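Local coordinates for ChrR-like cupin domain-containing protein (Ralstonia eutropha, PDB 3CJX) that is of unknown function but adopts a cupin-like fold of the ChrR-like family, a beta barrel whose relatives often bind a metal or small molecule inside, at residues 21-26 against 141-146; 36-40 against 135-139; 65-71 against 110-116. The contacts are given in a common frame with arbitrary orientation. Where two conformers were deposited one is given. Numbering follows the deposited sequence.

The three contacts illustrate how one helix and a beta framework are joined in a cupin-like fold. They are nested along the chain: 65-71 with 110-116 lies inside the loop closed by 36-40 with 135-139, itself inside that closed by 21-26 with 141-146. Contacts 1 and 2 share helix 135-148, each using a different part of it, with centres about 13 Å apart. Contacts 2 and 3 reach the same mixed sheet, through strand 30-38 and through the pair 65-71 and 110-117, with centres about 17 Å apart; the centres of contacts 1 and 3 are about 19 Å apart. A late helix is thus fastened to the early chain, while contact 3 builds the sheet itself.

Contact 1 of 3, residues 21-26 against 141-146; sequences LKALGG and WVDRAI
The indole of Trp-141 is overlapped on one face by the turning backbone of Leu-24 and Gly-25. Leu-24 CA stands 3.5 Å from the centroid of the Trp-141 six-membered ring, 17° off its normal, and Gly-25 CA stands 4.0 Å from that of the five-membered ring: two CH-pi contacts side by side. The helix 141-146 holds Trp-141 at chi1 t (chi2 87°), directing the ring into the loop 21-26. This loop is extended at Leu-21 and Lys-22, then takes positive phi at Ala-23 (55/63), Gly-25 (50/31) and Gly-26 (72/18), with Leu-24 at -47/132 between them and a weak hydrogen bond from Gly-26 N to Ala-23 O, 2.8 Å. The register sets Leu-21 opposite Ala-145 and Gly-25 opposite Trp-141, CA to CA 6.4 Å in both. Leu-21, rotamer m,t, points at the helix: its CB lies 3.7 Å from Trp-141 CH2, its CD1 3.8 Å from Val-142 CG1, and its CD2 4.0 Å from Ile-146 CG1. Lys-22 O approaches the ring edge, 3.2 Å from Trp-141 CZ2, and accepts a hydrogen bond from Gln-149. A tryptophan of the helix thus packs against the irregular loop leading into strand 30-38. Gly-25 N and Trp-141 NE1, 3.2 Å apart, are both donors and cannot bond each other; with no other polar pair bonded between the segments, the contact rests on apolar packing and CH-pi contact.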
loop_
_atom_site.group_PDB
_atom_site.type_symbol
_atom_site.label_atom_id
_atom_site.label_comp_id
_atom_site.label_asym_id
_atom_site.label_seq_id
_atom_site.Cartn_x
_atom_site.Cartn_y
_atom_site.Cartn_z
ATOM N N LEU A 21 -10.495 -4.114 1.775
ATOM C CA LEU A 21 -10.179 -4.829 2.996
ATOM C C LEU A 21 -9.994 -3.724 4.038
ATOM O O LEU A 21 -9.267 -2.762 3.798
ATOM C CB LEU A 21 -8.899 -5.647 2.813
ATOM C CG LEU A 21 -8.952 -6.695 1.698
ATOM C CD1 LEU A 21 -7.611 -7.409 1.548
ATOM C CD2 LEU A 21 -10.088 -7.679 1.995
ATOM N N LYS A 22 -10.662 -3.839 5.176
ATOM C CA LYS A 22 -10.630 -2.782 6.182
ATOM C C LYS A 22 -9.558 -2.919 7.260
ATOM O O LYS A 22 -9.194 -4.026 7.657
ATOM C CB LYS A 22 -12.009 -2.629 6.810
ATOM C CG LYS A 22 -13.108 -2.465 5.737
ATOM C CD LYS A 22 -14.165 -1.469 6.137
ATOM C CE LYS A 22 -15.045 -0.945 4.969
ATOM N NZ LYS A 22 -15.058 -1.721 3.681
ATOM N N ALA A 23 -9.015 -1.775 7.676
ATOM C CA ALA A 23 -8.055 -1.701 8.768
ATOM C C ALA A 23 -6.820 -2.572 8.632
ATOM O O ALA A 23 -6.604 -3.453 9.455
ATOM C CB ALA A 23 -8.769 -2.026 10.084
ATOM N N LEU A 24 -6.009 -2.317 7.613
ATOM C CA LEU A 24 -4.755 -3.063 7.396
ATOM C C LEU A 24 -3.929 -3.183 8.672
ATOM O O LEU A 24 -3.684 -2.178 9.362
ATOM C CB LEU A 24 -3.894 -2.377 6.333
ATOM C CG LEU A 24 -2.561 -3.052 5.950
ATOM C CD1 LEU A 24 -2.846 -4.431 5.363
ATOM C CD2 LEU A 24 -1.771 -2.174 4.952
ATOM N N GLY A 25 -3.478 -4.407 8.962
ATOM C CA GLY A 25 -2.727 -4.715 10.188
ATOM C C GLY A 25 -3.407 -4.208 11.454
ATOM O O GLY A 25 -2.733 -3.849 12.420
ATOM N N GLY A 26 -4.740 -4.163 11.446
ATOM C CA GLY A 26 -5.504 -3.654 12.587
ATOM C C GLY A 26 -5.448 -2.152 12.791
ATOM O O GLY A 26 -5.771 -1.685 13.882
ATOM N N TRP A 141 -1.584 -10.630 6.018
ATOM C CA TRP A 141 -2.746 -9.916 6.543
ATOM C C TRP A 141 -3.857 -9.908 5.505
ATOM O O TRP A 141 -5.024 -10.113 5.852
ATOM C CB TRP A 141 -2.434 -8.479 6.961
ATOM C CG TRP A 141 -3.666 -7.792 7.464
ATOM C CD1 TRP A 141 -4.143 -7.797 8.739
ATOM C CD2 TRP A 141 -4.603 -7.046 6.688
ATOM N NE1 TRP A 141 -5.308 -7.081 8.808
ATOM C CE2 TRP A 141 -5.616 -6.621 7.559
ATOM C CE3 TRP A 141 -4.682 -6.699 5.337
ATOM C CZ2 TRP A 141 -6.683 -5.858 7.132
ATOM C CZ3 TRP A 141 -5.735 -5.939 4.915
ATOM C CH2 TRP A 141 -6.723 -5.522 5.804
ATOM N N VAL A 142 -3.501 -9.678 4.239
ATOM C CA VAL A 142 -4.508 -9.658 3.163
ATOM C C VAL A 142 -5.303 -10.968 3.117
ATOM O O VAL A 142 -6.534 -10.958 3.178
ATOM C CB VAL A 142 -3.876 -9.418 1.752
ATOM C CG1 VAL A 142 -4.872 -9.815 0.635
ATOM C CG2 VAL A 142 -3.358 -7.966 1.603
ATOM N N ASP A 143 -4.592 -12.088 3.044
ATOM C CA ASP A 143 -5.240 -13.400 2.950
ATOM C C ASP A 143 -6.086 -13.682 4.184
ATOM O O ASP A 143 -7.140 -14.299 4.076
ATOM C CB ASP A 143 -4.212 -14.512 2.719
ATOM C CG ASP A 143 -3.573 -14.449 1.336
ATOM O OD1 ASP A 143 -4.251 -13.994 0.379
ATOM O OD2 ASP A 143 -2.393 -14.885 1.205
ATOM N N ARG A 144 -5.626 -13.222 5.345
ATOM C CA ARG A 144 -6.387 -13.359 6.589
ATOM C C ARG A 144 -7.591 -12.429 6.561
ATOM O O ARG A 144 -8.674 -12.796 7.028
ATOM C CB ARG A 144 -5.500 -13.077 7.829
ATOM C CG ARG A 144 -6.233 -12.520 9.118
ATOM C CD ARG A 144 -5.343 -12.493 10.404
ATOM N NE ARG A 144 -3.935 -12.180 10.105
ATOM C CZ ARG A 144 -2.957 -13.080 9.899
ATOM N NH1 ARG A 144 -3.181 -14.401 9.984
ATOM N NH2 ARG A 144 -1.723 -12.657 9.608
ATOM N N ALA A 145 -7.399 -11.222 6.025
ATOM C CA ALA A 145 -8.478 -10.233 5.973
ATOM C C ALA A 145 -9.599 -10.706 5.052
ATOM O O ALA A 145 -10.773 -10.507 5.355
ATOM C CB ALA A 145 -7.941 -8.878 5.535
ATOM N N ILE A 146 -9.222 -11.333 3.936
ATOM C CA ILE A 146 -10.187 -11.862 2.975
ATOM C C ILE A 146 -11.084 -12.896 3.643
ATOM O O ILE A 146 -12.294 -12.884 3.437
ATOM C CB ILE A 146 -9.486 -12.465 1.730
ATOM C CG1 ILE A 146 -8.888 -11.344 0.862
ATOM C CG2 ILE A 146 -10.468 -13.260 0.880
ATOM C CD1 ILE A 146 -8.052 -11.845 -0.339
#

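Contact 2 of 3, residues 36-40 against 135-139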
loop_
_atom_site.group_PDB
_atom_site.type_symbol
_atom_site.label_atom_id
_atom_site.label_comp_id
_atom_site.label_asym_id
_atom_site.label_seq_id
_atom_site.Cartn_x
_atom_site.Cartn_y
_atom_site.Cartn_z
ATOM N N PHE A 36 -1.383 -6.444 -7.086
ATOM C CA PHE A 36 -0.258 -7.310 -7.436
ATOM C C PHE A 36 0.695 -7.470 -6.258
ATOM O O PHE A 36 1.122 -6.484 -5.690
ATOM C CB PHE A 36 0.493 -6.730 -8.637
ATOM C CG PHE A 36 1.595 -7.604 -9.137
ATOM C CD1 PHE A 36 1.340 -8.572 -10.083
ATOM C CD2 PHE A 36 2.885 -7.466 -8.656
ATOM C CE1 PHE A 36 2.346 -9.387 -10.543
ATOM C CE2 PHE A 36 3.893 -8.281 -9.106
ATOM C CZ PHE A 36 3.629 -9.237 -10.048
HETATM N N MSE A 37 1.040 -8.714 -5.909
HETATM C CA MSE A 37 1.951 -8.990 -4.784
HETATM C C MSE A 37 3.004 -10.033 -5.120
HETATM O O MSE A 37 2.680 -11.183 -5.410
HETATM C CB MSE A 37 1.167 -9.453 -3.578
HETATM C CG MSE A 37 -0.031 -8.610 -3.357
HETATM SE SE MSE A 37 -0.435 -8.438 -1.527
HETATM C CE MSE A 37 0.880 -7.059 -1.147
ATOM N N ASP A 38 4.263 -9.618 -5.064
ATOM C CA ASP A 38 5.409 -10.471 -5.383
ATOM C C ASP A 38 6.368 -10.401 -4.210
ATOM O O ASP A 38 7.274 -9.577 -4.212
ATOM C CB ASP A 38 6.093 -9.976 -6.665
ATOM C CG ASP A 38 7.266 -10.846 -7.094
ATOM O OD1 ASP A 38 7.793 -11.620 -6.258
ATOM O OD2 ASP A 38 7.673 -10.751 -8.281
ATOM N N PRO A 39 6.168 -11.257 -3.193
ATOM C CA PRO A 39 7.052 -11.265 -2.025
ATOM C C PRO A 39 8.502 -11.632 -2.316
ATOM O O PRO A 39 9.396 -11.264 -1.554
ATOM C CB PRO A 39 6.452 -12.350 -1.133
ATOM C CG PRO A 39 5.088 -12.576 -1.643
ATOM C CD PRO A 39 5.109 -12.269 -3.079
ATOM N N TYR A 40 8.731 -12.307 -3.430
ATOM C CA TYR A 40 10.045 -12.804 -3.762
ATOM C C TYR A 40 10.905 -11.704 -4.382
ATOM O O TYR A 40 12.078 -11.614 -4.062
ATOM C CB TYR A 40 9.891 -14.085 -4.590
ATOM C CG TYR A 40 8.865 -14.965 -3.895
ATOM C CD1 TYR A 40 9.163 -15.575 -2.676
ATOM C CD2 TYR A 40 7.574 -15.091 -4.394
ATOM C CE1 TYR A 40 8.210 -16.332 -1.989
ATOM C CE2 TYR A 40 6.620 -15.843 -3.722
ATOM C CZ TYR A 40 6.938 -16.456 -2.518
ATOM O OH TYR A 40 5.976 -17.212 -1.877
ATOM N N ALA A 135 6.321 -7.429 1.386
ATOM C CA ALA A 135 5.233 -7.983 0.583
ATOM C C ALA A 135 4.639 -9.240 1.236
ATOM O O ALA A 135 3.418 -9.444 1.271
ATOM C CB ALA A 135 5.730 -8.284 -0.818
ATOM N N GLY A 136 5.509 -10.070 1.778
ATOM C CA GLY A 136 5.064 -11.283 2.443
ATOM C C GLY A 136 4.173 -11.003 3.640
ATOM O O GLY A 136 3.121 -11.618 3.779
ATOM N N VAL A 137 4.589 -10.069 4.497
ATOM C CA VAL A 137 3.826 -9.740 5.699
ATOM C C VAL A 137 2.453 -9.195 5.337
ATOM O O VAL A 137 1.431 -9.626 5.886
ATOM C CB VAL A 137 4.574 -8.712 6.606
ATOM C CG1 VAL A 137 3.629 -8.152 7.686
ATOM C CG2 VAL A 137 5.827 -9.332 7.242
ATOM N N ILE A 138 2.438 -8.258 4.396
ATOM C CA ILE A 138 1.202 -7.640 3.945
ATOM C C ILE A 138 0.291 -8.688 3.323
ATOM O O ILE A 138 -0.916 -8.698 3.601
ATOM C CB ILE A 138 1.438 -6.476 2.968
ATOM C CG1 ILE A 138 2.276 -5.378 3.621
ATOM C CG2 ILE A 138 0.121 -5.856 2.571
ATOM C CD1 ILE A 138 1.662 -4.829 4.896
ATOM N N LYS A 139 0.863 -9.588 2.530
ATOM C CA LYS A 139 0.072 -10.659 1.921
ATOM C C LYS A 139 -0.601 -11.521 2.980
ATOM O O LYS A 139 -1.765 -11.882 2.832
ATOM C CB LYS A 139 0.923 -11.539 0.997
ATOM C CG LYS A 139 0.103 -12.508 0.122
ATOM C CD LYS A 139 0.995 -13.238 -0.890
ATOM C CE LYS A 139 0.216 -14.151 -1.826
ATOM N NZ LYS A 139 -0.559 -15.217 -1.112
#
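Strand 36-38 and the opening turn of helix 135-139 cross at -128°, their axes 8.4 Å apart at closest approach, and the chain leaving the strand comes nearer still: Pro-39 CA is 4.6 Å from Ala-135 CA. That closeness depends on a small residue, for Ala-135 CB sits 3.5 Å from Pro-39 CA and 3.9 Å from Asp-38 O. The proline ring then meets the helix, with Pro-39 CB 3.8 Å from Gly-136 N and Pro-39 CG 4.2 Å from Lys-139 CD. This is helix-on-sheet packing, in which helix 135-148, which follows strand 129-133, rests against the mixed sheet of the cupin-like fold near one end of strand 30-38. Selenomethionine Met-37 fills the space further up the strand. Its CE reaches 4.0 Å from Ile-138 CG2, and its SE lies 4.1 Å from Lys-139 CA; Met-44 of the adjoining strand touches both Met-37 and Ile-138. Lys-139 contributes its aliphatic part here, while its NZ forms a salt bridge with Asp-143 one turn on. Asp-38 points its CB away from the helix, and its carboxylate OD1 accepts a hydrogen bond from Asn-41 N and a weak one, 3.1 Å, from Tyr-40 N, where the chain turns out of the strand.

Contact 3 of 3, residues 65-71 against 110-116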
loop_
_atom_site.group_PDB
_atom_site.type_symbol
_atom_site.label_atom_id
_atom_site.label_comp_id
_atom_site.label_asym_id
_atom_site.label_seq_id
_atom_site.Cartn_x
_atom_site.Cartn_y
_atom_site.Cartn_z
ATOM N N VAL A 65 9.318 4.023 -4.362
ATOM C CA VAL A 65 7.856 4.146 -4.220
ATOM C C VAL A 65 7.339 5.089 -5.284
ATOM O O VAL A 65 7.819 6.219 -5.404
ATOM C CB VAL A 65 7.383 4.745 -2.891
ATOM C CG1 VAL A 65 5.875 4.847 -2.896
ATOM C CG2 VAL A 65 7.845 3.916 -1.697
ATOM N N HIS A 66 6.394 4.592 -6.075
ATOM C CA HIS A 66 5.683 5.371 -7.100
ATOM C C HIS A 66 4.249 5.518 -6.617
ATOM O O HIS A 66 3.548 4.536 -6.417
ATOM C CB HIS A 66 5.677 4.665 -8.442
ATOM C CG HIS A 66 7.021 4.547 -9.065
ATOM N ND1 HIS A 66 7.524 5.506 -9.911
ATOM C CD2 HIS A 66 7.955 3.574 -8.994
ATOM C CE1 HIS A 66 8.727 5.139 -10.319
ATOM N NE2 HIS A 66 9.008 3.965 -9.785
HETATM N N MSE A 67 3.808 6.747 -6.437
HETATM C CA MSE A 67 2.473 6.964 -5.900
HETATM C C MSE A 67 1.701 8.050 -6.613
HETATM O O MSE A 67 2.222 9.134 -6.855
HETATM C CB MSE A 67 2.575 7.254 -4.410
HETATM C CG MSE A 67 1.292 7.693 -3.753
HETATM SE SE MSE A 67 1.132 6.947 -1.987
HETATM C CE MSE A 67 3.043 7.023 -1.513
ATOM N N TYR A 68 0.451 7.714 -6.934
ATOM C CA TYR A 68 -0.460 8.607 -7.592
ATOM C C TYR A 68 -1.698 8.779 -6.740
ATOM O O TYR A 68 -2.372 7.794 -6.381
ATOM C CB TYR A 68 -0.858 8.054 -8.956
ATOM C CG TYR A 68 -1.774 8.961 -9.762
ATOM C CD1 TYR A 68 -1.255 10.013 -10.512
ATOM C CD2 TYR A 68 -3.145 8.738 -9.800
ATOM C CE1 TYR A 68 -2.073 10.825 -11.265
ATOM C CE2 TYR A 68 -3.979 9.541 -10.550
ATOM C CZ TYR A 68 -3.444 10.591 -11.273
ATOM O OH TYR A 68 -4.268 11.394 -12.022
ATOM N N THR A 69 -1.993 10.038 -6.444
ATOM C CA THR A 69 -3.160 10.389 -5.669
ATOM C C THR A 69 -4.322 10.635 -6.601
ATOM O O THR A 69 -4.286 11.538 -7.432
ATOM C CB THR A 69 -2.914 11.642 -4.871
ATOM O OG1 THR A 69 -1.783 11.431 -4.027
ATOM C CG2 THR A 69 -4.143 11.991 -4.033
ATOM N N ILE A 70 -5.359 9.831 -6.457
ATOM C CA ILE A 70 -6.545 9.960 -7.299
ATOM C C ILE A 70 -7.402 11.105 -6.723
ATOM O O ILE A 70 -7.847 12.009 -7.434
ATOM C CB ILE A 70 -7.315 8.605 -7.350
ATOM C CG1 ILE A 70 -6.382 7.489 -7.888
ATOM C CG2 ILE A 70 -8.635 8.723 -8.170
ATOM C CD1 ILE A 70 -6.775 6.054 -7.491
ATOM N N SER A 71 -7.606 11.071 -5.414
ATOM C CA SER A 71 -8.389 12.093 -4.769
ATOM C C SER A 71 -8.002 12.242 -3.315
ATOM O O SER A 71 -7.290 11.418 -2.744
ATOM C CB SER A 71 -9.892 11.804 -4.914
ATOM O OG SER A 71 -10.206 10.501 -4.488
ATOM N N THR A 110 -8.999 9.750 1.108
ATOM C CA THR A 110 -7.888 10.078 0.255
ATOM C C THR A 110 -7.582 8.761 -0.429
ATOM O O THR A 110 -7.300 7.762 0.236
ATOM C CB THR A 110 -6.706 10.604 1.076
ATOM O OG1 THR A 110 -7.055 11.883 1.637
ATOM C CG2 THR A 110 -5.471 10.754 0.220
ATOM N N GLU A 111 -7.665 8.757 -1.756
ATOM C CA GLU A 111 -7.478 7.553 -2.561
ATOM C C GLU A 111 -6.160 7.551 -3.334
ATOM O O GLU A 111 -5.908 8.466 -4.142
ATOM C CB GLU A 111 -8.630 7.447 -3.575
ATOM C CG GLU A 111 -10.040 7.383 -2.978
ATOM C CD GLU A 111 -10.304 6.117 -2.179
ATOM O OE1 GLU A 111 -9.444 5.226 -2.147
ATOM O OE2 GLU A 111 -11.389 5.997 -1.581
ATOM N N VAL A 112 -5.331 6.526 -3.137
ATOM C CA VAL A 112 -4.056 6.468 -3.872
ATOM C C VAL A 112 -3.816 5.121 -4.535
ATOM O O VAL A 112 -4.421 4.116 -4.175
ATOM C CB VAL A 112 -2.857 6.763 -2.965
ATOM C CG1 VAL A 112 -3.041 8.093 -2.236
ATOM C CG2 VAL A 112 -2.686 5.649 -1.976
ATOM N N ILE A 113 -2.969 5.116 -5.543
ATOM C CA ILE A 113 -2.523 3.858 -6.128
ATOM C C ILE A 113 -1.016 3.940 -6.045
ATOM O O ILE A 113 -0.425 4.951 -6.401
ATOM C CB ILE A 113 -2.991 3.621 -7.591
ATOM C CG1 ILE A 113 -2.537 2.237 -8.058
ATOM C CG2 ILE A 113 -2.454 4.696 -8.554
ATOM C CD1 ILE A 113 -3.006 1.885 -9.443
ATOM N N PHE A 114 -0.380 2.912 -5.525
ATOM C CA PHE A 114 1.062 2.967 -5.457
ATOM C C PHE A 114 1.725 1.675 -5.779
ATOM O O PHE A 114 1.130 0.609 -5.687
ATOM C CB PHE A 114 1.545 3.438 -4.090
ATOM C CG PHE A 114 1.212 2.508 -2.974
ATOM C CD1 PHE A 114 2.078 1.473 -2.631
ATOM C CD2 PHE A 114 0.047 2.677 -2.255
ATOM C CE1 PHE A 114 1.769 0.601 -1.604
ATOM C CE2 PHE A 114 -0.268 1.830 -1.214
ATOM C CZ PHE A 114 0.597 0.782 -0.886
HETATM N N MSE A 115 2.974 1.810 -6.193
HETATM C CA MSE A 115 3.820 0.688 -6.501
HETATM C C MSE A 115 5.014 0.761 -5.524
HETATM O O MSE A 115 5.878 1.618 -5.694
HETATM C CB MSE A 115 4.252 0.764 -7.981
HETATM C CG MSE A 115 3.088 0.747 -9.047
HETATM SE SE MSE A 115 2.399 2.396 -9.969
HETATM C CE MSE A 115 1.601 3.515 -8.629
ATOM N N LEU A 116 5.047 -0.118 -4.521
ATOM C CA LEU A 116 6.121 -0.130 -3.520
ATOM C C LEU A 116 7.086 -1.276 -3.725
ATOM O O LEU A 116 6.697 -2.432 -3.666
ATOM C CB LEU A 116 5.532 -0.247 -2.105
ATOM C CG LEU A 116 6.494 -0.369 -0.905
ATOM C CD1 LEU A 116 7.358 0.859 -0.715
ATOM C CD2 LEU A 116 5.705 -0.620 0.360
#
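Met-67 and Phe-114 meet at the middle of one sheet face, a non-hydrogen-bonded antiparallel pair with CA atoms 4.3 Å apart. Met-67 CB is 4.0 Å from Phe-114 CB, and the selenium of this selenomethionine lies 5.3 Å from the Phe-114 ring centroid, an oblique Met-aromatic contact; Met-67 SE also packs 4.0 Å from Val-112 CG2. Val-65 and Leu-116 extend the same face, Val-65 CG2 and Leu-116 CD1 being modelled 3.2 Å apart, shorter than such carbons usually pack. In a cupin-like barrel such an apolar face probably lines the interior, and a glycerol, probably from the crystallisation liquor, lies about 3 Å from the Met-67 side chain and may mark a pocket. On the other face Tyr-68 CB touches Ile-113 CG2 at 3.7 Å.

The backbones are joined by reciprocal pairs: His-66 N to Met-115 O at 3.0 Å and Met-115 N to His-66 O at 2.8 Å, then Tyr-68 N to Ile-113 O and Ile-113 N to Tyr-68 O, each 2.9 Å. Past Thr-69 the register slips by one in a classic beta bulge. Ile-70 N bonds Glu-111 O at 2.7 Å and Ser-71 N adds a weak bond to the same oxygen at 3.4 Å, while Glu-111 N returns to Ser-71 O at 2.9 Å; psi of Ile-70 is -48°. At this polar end the Glu-111 carboxylate meets Arg-47 in a salt bridge and Ser-49 in a hydrogen bond, both on strand 43-50. That strand flanks 110-117, whereas 88-92 flanks 65-71, and Trp-74 of strand 73-76 packs against Met-67 and Val-112.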